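Side-chain contact in uncharacterized protein (PDB 3P02), which is of unknown function but joins a probably E-set-like beta-sandwich region to a second region built on a large antiparallel beta-sheet: residues 23-28 against 37-42. Residues are numbered along the deposited sequence; the frame is centred on the assembly and turned at random.
Sequences GVTDVH and YTYNLP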
# COMPACT_ATOMS: atom_id res chain seq x y z
N GLY A 23 12.90 4.94 -2.99
CA GLY A 23 13.01 5.51 -4.33
C GLY A 23 11.73 5.54 -5.14
O GLY A 23 11.77 5.72 -6.37
N VAL A 24 10.57 5.37 -4.48
CA VAL A 24 9.29 5.36 -5.19
C VAL A 24 8.39 6.47 -4.65
O VAL A 24 8.55 6.91 -3.51
CB VAL A 24 8.58 3.96 -5.15
CG1 VAL A 24 9.51 2.85 -5.63
CG2 VAL A 24 8.04 3.63 -3.77
N THR A 25 7.42 6.87 -5.47
CA THR A 25 6.37 7.81 -5.11
C THR A 25 5.10 7.00 -4.87
O THR A 25 4.66 6.28 -5.77
CB THR A 25 6.16 8.87 -6.19
OG1 THR A 25 7.32 9.70 -6.24
CG2 THR A 25 4.92 9.74 -5.92
N ASP A 26 4.53 7.12 -3.67
CA ASP A 26 3.31 6.39 -3.36
C ASP A 26 2.10 7.08 -3.95
O ASP A 26 1.99 8.31 -3.90
CB ASP A 26 3.12 6.27 -1.84
CG ASP A 26 4.17 5.43 -1.14
OD1 ASP A 26 4.86 4.63 -1.83
OD2 ASP A 26 4.26 5.52 0.11
N VAL A 27 1.20 6.27 -4.51
CA VAL A 27 -0.05 6.76 -5.12
C VAL A 27 -1.17 6.14 -4.33
O VAL A 27 -1.35 4.92 -4.36
CB VAL A 27 -0.11 6.39 -6.64
CG1 VAL A 27 -1.46 6.80 -7.23
CG2 VAL A 27 1.03 7.09 -7.41
N HIS A 28 -1.93 6.96 -3.59
CA HIS A 28 -2.96 6.44 -2.70
C HIS A 28 -4.26 6.21 -3.45
O HIS A 28 -4.85 7.15 -3.98
CB HIS A 28 -3.17 7.44 -1.56
CG HIS A 28 -1.92 7.71 -0.79
ND1 HIS A 28 -1.63 8.98 -0.32
CD2 HIS A 28 -0.91 6.88 -0.44
CE1 HIS A 28 -0.48 8.87 0.31
NE2 HIS A 28 -0.00 7.63 0.25
N TYR A 37 -8.45 5.57 -9.70
CA TYR A 37 -7.87 6.85 -9.35
C TYR A 37 -6.99 7.34 -10.50
O TYR A 37 -6.19 6.56 -11.04
CB TYR A 37 -7.05 6.76 -8.05
CG TYR A 37 -6.44 8.07 -7.61
CD1 TYR A 37 -7.23 9.13 -7.18
CD2 TYR A 37 -5.06 8.24 -7.58
CE1 TYR A 37 -6.67 10.34 -6.78
CE2 TYR A 37 -4.48 9.44 -7.17
CZ TYR A 37 -5.30 10.49 -6.76
OH TYR A 37 -4.76 11.70 -6.37
N THR A 38 -7.10 8.63 -10.84
CA THR A 38 -6.20 9.25 -11.81
C THR A 38 -5.15 10.02 -11.04
O THR A 38 -5.49 10.95 -10.30
CB THR A 38 -6.92 10.13 -12.82
OG1 THR A 38 -7.83 9.32 -13.55
CG2 THR A 38 -5.93 10.82 -13.79
N TYR A 39 -3.90 9.64 -11.20
CA TYR A 39 -2.78 10.31 -10.56
C TYR A 39 -2.15 11.27 -11.57
O TYR A 39 -1.83 10.85 -12.69
CB TYR A 39 -1.76 9.30 -10.07
CG TYR A 39 -0.51 9.94 -9.54
CD1 TYR A 39 -0.48 10.53 -8.27
CD2 TYR A 39 0.67 9.91 -10.27
CE1 TYR A 39 0.68 11.12 -7.77
CE2 TYR A 39 1.84 10.50 -9.78
CZ TYR A 39 1.84 11.12 -8.54
OH TYR A 39 3.00 11.68 -8.08
N ASN A 40 -1.94 12.53 -11.17
CA ASN A 40 -1.33 13.51 -12.09
C ASN A 40 0.13 13.66 -11.78
O ASN A 40 0.48 14.21 -10.74
CB ASN A 40 -2.06 14.86 -12.00
CG ASN A 40 -3.47 14.71 -12.43
OD1 ASN A 40 -4.41 14.63 -11.61
ND2 ASN A 40 -3.63 14.45 -13.70
N LEU A 41 0.98 13.09 -12.63
CA LEU A 41 2.42 13.11 -12.44
C LEU A 41 2.99 14.42 -13.04
O LEU A 41 2.92 14.59 -14.26
CB LEU A 41 3.01 11.86 -13.12
CG LEU A 41 4.52 11.70 -13.12
CD1 LEU A 41 5.11 11.81 -11.72
CD2 LEU A 41 4.91 10.35 -13.71
N PRO A 42 3.57 15.33 -12.21
CA PRO A 42 4.07 16.61 -12.74
C PRO A 42 5.29 16.44 -13.63
O PRO A 42 6.22 15.69 -13.29
CB PRO A 42 4.43 17.44 -11.49
CG PRO A 42 3.65 16.80 -10.37
CD PRO A 42 3.65 15.31 -10.74
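Val27 lays both of its methyls against Tyr39, and that pair is the heart of a sheet-to-sheet contact in a beta-sandwich, consistent with the E-set assignment of this region. CG2 sits over the middle of the Tyr39 ring, 3.8 Å from its centroid and 10° off the normal, a CH-pi contact. CG1, anti to the backbone N of Val27 (chi1 175°), reaches instead to the root of the same side chain, 3.8 Å from Tyr39 CB. It also meets the edge of the Tyr37 ring, at CD2, 3.9 Å away. Over one face of that second ring lies the carbonyl oxygen of the residue after Val27: His28 O stands 3.8 Å from Tyr37 CD2, toward the rim rather than the centre. Cutting Tyr39 back to an alanine is likely to leave Val27 CG2 without the ring face it rests on, and Thr25 CG2 without the phenol oxygen, opening a gap between the two strands.

No hydrogen bond links segments 25-28 and 37-42, which run roughly antiparallel (148°), their axes 8.5 Å apart at closest approach, because they belong to different sheets. Strand 25-30 pairs in parallel with strand 146-154, Val27 hydrogen bonding through its backbone to Arg150 and Ile152; strand 36-45 lies between strands 13-15 and 104-112. Phe111 of the latter touches Val27 too and hydrogen bonds backbone to backbone with Tyr37. The His28 ring turns away from the contact, stacking on Trp317 while ND1 hydrogen bonds to Glu308 O. At the other end Tyr39 stretches across to Thr25, whose methyl CG2 lies 3.5 Å from the phenol OH of Tyr39.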